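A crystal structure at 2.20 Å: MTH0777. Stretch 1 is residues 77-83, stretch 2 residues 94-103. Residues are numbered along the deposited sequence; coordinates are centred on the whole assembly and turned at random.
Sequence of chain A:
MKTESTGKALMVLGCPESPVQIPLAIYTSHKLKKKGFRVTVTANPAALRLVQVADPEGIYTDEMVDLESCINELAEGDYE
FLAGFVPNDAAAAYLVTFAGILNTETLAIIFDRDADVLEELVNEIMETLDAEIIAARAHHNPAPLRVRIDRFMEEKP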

# COMPACT_ATOMS: atom_id res chain seq x y z
N GLY A 77 -23.71 6.09 -17.64
CA GLY A 77 -24.04 4.70 -17.91
C GLY A 77 -22.87 3.74 -17.98
O GLY A 77 -23.06 2.52 -18.03
N ASP A 78 -21.64 4.26 -18.00
CA ASP A 78 -20.47 3.38 -18.08
C ASP A 78 -20.18 2.63 -16.77
O ASP A 78 -19.39 1.69 -16.76
N TYR A 79 -20.79 3.08 -15.68
CA TYR A 79 -20.57 2.45 -14.37
C TYR A 79 -21.83 2.51 -13.51
O TYR A 79 -22.57 3.48 -13.55
N GLU A 80 -22.04 1.46 -12.72
CA GLU A 80 -23.20 1.35 -11.83
C GLU A 80 -22.87 1.82 -10.40
O GLU A 80 -23.76 1.99 -9.58
N PHE A 81 -21.59 2.02 -10.12
CA PHE A 81 -21.16 2.46 -8.80
C PHE A 81 -19.89 3.31 -8.91
O PHE A 81 -19.02 3.01 -9.70
N LEU A 82 -19.80 4.35 -8.08
CA LEU A 82 -18.65 5.23 -8.08
C LEU A 82 -18.12 5.43 -6.66
O LEU A 82 -18.86 5.83 -5.75
N ALA A 83 -16.83 5.17 -6.47
CA ALA A 83 -16.21 5.33 -5.16
C ALA A 83 -15.00 6.23 -5.30
O ALA A 83 -14.17 6.05 -6.20
N TYR A 94 -12.34 16.23 -8.04
CA TYR A 94 -12.36 15.16 -9.04
C TYR A 94 -13.59 14.29 -8.85
O TYR A 94 -14.27 13.94 -9.82
N LEU A 95 -13.89 13.92 -7.60
CA LEU A 95 -15.04 13.08 -7.32
C LEU A 95 -16.32 13.78 -7.80
O LEU A 95 -17.21 13.13 -8.34
N VAL A 96 -16.40 15.09 -7.59
CA VAL A 96 -17.57 15.87 -8.01
C VAL A 96 -17.74 15.76 -9.52
O VAL A 96 -18.81 15.43 -10.02
N THR A 97 -16.63 15.94 -10.23
CA THR A 97 -16.65 15.88 -11.69
C THR A 97 -17.09 14.50 -12.15
O THR A 97 -17.99 14.38 -12.98
N PHE A 98 -16.48 13.45 -11.61
CA PHE A 98 -16.84 12.10 -12.02
C PHE A 98 -18.29 11.77 -11.70
O PHE A 98 -18.95 11.06 -12.45
N ALA A 99 -18.79 12.30 -10.59
CA ALA A 99 -20.16 12.03 -10.19
C ALA A 99 -21.17 12.72 -11.09
O ALA A 99 -22.22 12.16 -11.37
N GLY A 100 -20.83 13.92 -11.57
CA GLY A 100 -21.73 14.67 -12.43
C GLY A 100 -21.92 13.97 -13.76
O GLY A 100 -23.01 14.00 -14.34
N ILE A 101 -20.87 13.31 -14.22
CA ILE A 101 -20.88 12.57 -15.46
C ILE A 101 -21.60 11.22 -15.33
O ILE A 101 -22.41 10.86 -16.19
N LEU A 102 -21.30 10.48 -14.27
CA LEU A 102 -21.90 9.16 -14.08
C LEU A 102 -23.32 9.12 -13.52
O LEU A 102 -24.05 8.17 -13.81
N ASN A 103 -23.67 10.09 -12.68
CA ASN A 103 -25.03 10.17 -12.11
C ASN A 103 -25.50 8.81 -11.57
O ASN A 103 -26.60 8.34 -11.89

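A short strand laid against a helix usually offers alternate side chains to it, and where few residues are available a single leucine can supply most of the strand's contacts, here met by a second leucine on the helix. MTH0777 illustrates the principle. Strand 81-83 runs almost exactly antiparallel to helix 94-102, at 175°, with a closest axial approach of 9.6 Å, and the loop leading into the strand passes the helix's C-terminal end.

Gly-77, at the start of this loop, has a positive phi of 95° that would jam a CB against the preceding carbonyl, so the backbone itself calls for glycine. Its contribution is polar. No direct hydrogen bond links the two stretches; instead a water accepts from Gly-77 N (2.8 Å) and donates to Tyr-79 O (2.8 Å) and Leu-102 O (2.7 Å). The water thereby ties the loop to a carbonyl in the last turn of the helix.

Asp-78, in the m rotamer, points sideways and makes only a light contact, its N lying 4.2 Å from Leu-102 CD2. Its OD2 is hydrogen-bonded to a residue flanking one of the stretches. Tyr-79 also leaves sideways, with chi1 m, and its ring meets the helix by its edge: CD2 lies 3.9 Å from Leu-102 CD2, which sits near the ring plane. The hydroxyl is satisfied elsewhere.

Glu-80 and Phe-81 both point away and touch nothing on the helix. Phe-81, chi1 t, is nevertheless buried, so the strand has packing on its other side as well.

Leu-82 is the centre of the interface. It points toward the helix with chi1 t and chi2 p, which brings CD2 to 3.5 Å from Ala-99 CA and 3.9 Å from Ala-99 CB. The leucine methyl thus reaches the helix backbone itself, at Ala-99 CA. The same CD2 lies 4.0 Å from Phe-98 CB; Phe-98, chi1 m, starts toward the strand, but its end leads away, leaving the base of the side chain to make the contact. Leu-95 (t, p) sets out sideways, yet its end comes nearer, with CD1 4.1 Å from Leu-82 CG. Leu-102 (m, t) points toward stretch 1 and touches Asp-78, Tyr-79 and Leu-82; its CD1 lies 4.2 Å from Leu-82 CD2 and is also close to Tyr-79 CB.

Ala-83 then turns away again, completing the alternation. The contact, burying 348 Å² in all, thus combines a leucine-centred apolar patch with one bridging water at the helix end.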

# COMPACT_ATOMS: atom_id res chain seq x y z
CB ASP A 78 -19.22 4.15 -18.51
CG ASP A 78 -19.27 4.64 -19.96
OD1 ASP A 78 -20.13 4.20 -20.76
OD2 ASP A 78 -18.41 5.47 -20.31
CB TYR A 79 -19.41 3.13 -13.63
CG TYR A 79 -18.06 2.98 -14.31
CD1 TYR A 79 -17.26 1.88 -14.05
CD2 TYR A 79 -17.61 3.92 -15.23
CE1 TYR A 79 -16.05 1.70 -14.68
CE2 TYR A 79 -16.38 3.75 -15.88
CZ TYR A 79 -15.61 2.64 -15.59
OH TYR A 79 -14.40 2.45 -16.22
CB GLU A 80 -23.70 -0.10 -11.81
CG GLU A 80 -24.41 -0.57 -13.09
CD GLU A 80 -23.55 -0.49 -14.35
OE1 GLU A 80 -22.51 -1.18 -14.41
OE2 GLU A 80 -23.92 0.24 -15.30
CB PHE A 81 -20.90 1.25 -7.89
CG PHE A 81 -20.58 1.62 -6.47
CD1 PHE A 81 -19.33 1.32 -5.91
CD2 PHE A 81 -21.53 2.29 -5.68
CE1 PHE A 81 -19.03 1.69 -4.58
CE2 PHE A 81 -21.24 2.66 -4.35
CZ PHE A 81 -20.00 2.36 -3.80
CB LEU A 82 -19.02 6.60 -8.69
CG LEU A 82 -18.03 7.77 -8.63
CD1 LEU A 82 -16.70 7.41 -9.31
CD2 LEU A 82 -18.66 8.99 -9.28
CB ALA A 83 -15.83 3.99 -4.58
CB TYR A 94 -11.09 14.31 -8.98
CG TYR A 94 -10.03 14.73 -9.97
CD1 TYR A 94 -8.80 15.24 -9.54
CD2 TYR A 94 -10.25 14.64 -11.34
CE1 TYR A 94 -7.83 15.66 -10.46
CE2 TYR A 94 -9.29 15.04 -12.26
CZ TYR A 94 -8.08 15.55 -11.81
OH TYR A 94 -7.14 15.96 -12.73
CB LEU A 95 -15.14 12.75 -5.82
CG LEU A 95 -16.37 11.90 -5.44
CD1 LEU A 95 -16.35 10.60 -6.26
CD2 LEU A 95 -16.42 11.61 -3.94
CB VAL A 96 -17.43 17.37 -7.60
CG1 VAL A 96 -18.58 18.22 -8.22
CG2 VAL A 96 -17.46 17.50 -6.09
CB THR A 97 -15.27 16.21 -12.30
OG1 THR A 97 -14.86 17.53 -11.90
CG2 THR A 97 -15.34 16.15 -13.82
CB PHE A 98 -15.92 11.07 -11.36
CG PHE A 98 -14.56 10.96 -12.02
CD1 PHE A 98 -14.43 10.42 -13.29
CD2 PHE A 98 -13.41 11.37 -11.34
CE1 PHE A 98 -13.17 10.28 -13.88
CE2 PHE A 98 -12.14 11.23 -11.92
CZ PHE A 98 -12.02 10.69 -13.18
CB ALA A 99 -20.38 12.43 -8.73
CB ILE A 101 -19.44 12.30 -15.93
CG1 ILE A 101 -18.75 13.61 -16.31
CG2 ILE A 101 -19.44 11.26 -17.07
CD1 ILE A 101 -17.26 13.46 -16.61
CB LEU A 102 -20.97 8.26 -13.26
CG LEU A 102 -19.72 7.83 -14.03
CD1 LEU A 102 -18.67 7.24 -13.08
CD2 LEU A 102 -20.10 6.86 -15.13
CB ASN A 103 -26.00 10.69 -13.20
CG ASN A 103 -27.42 10.90 -12.70
OD1 ASN A 103 -27.64 11.36 -11.58
ND2 ASN A 103 -28.40 10.59 -13.55
O HOH W 1 -23.45 5.79 -14.90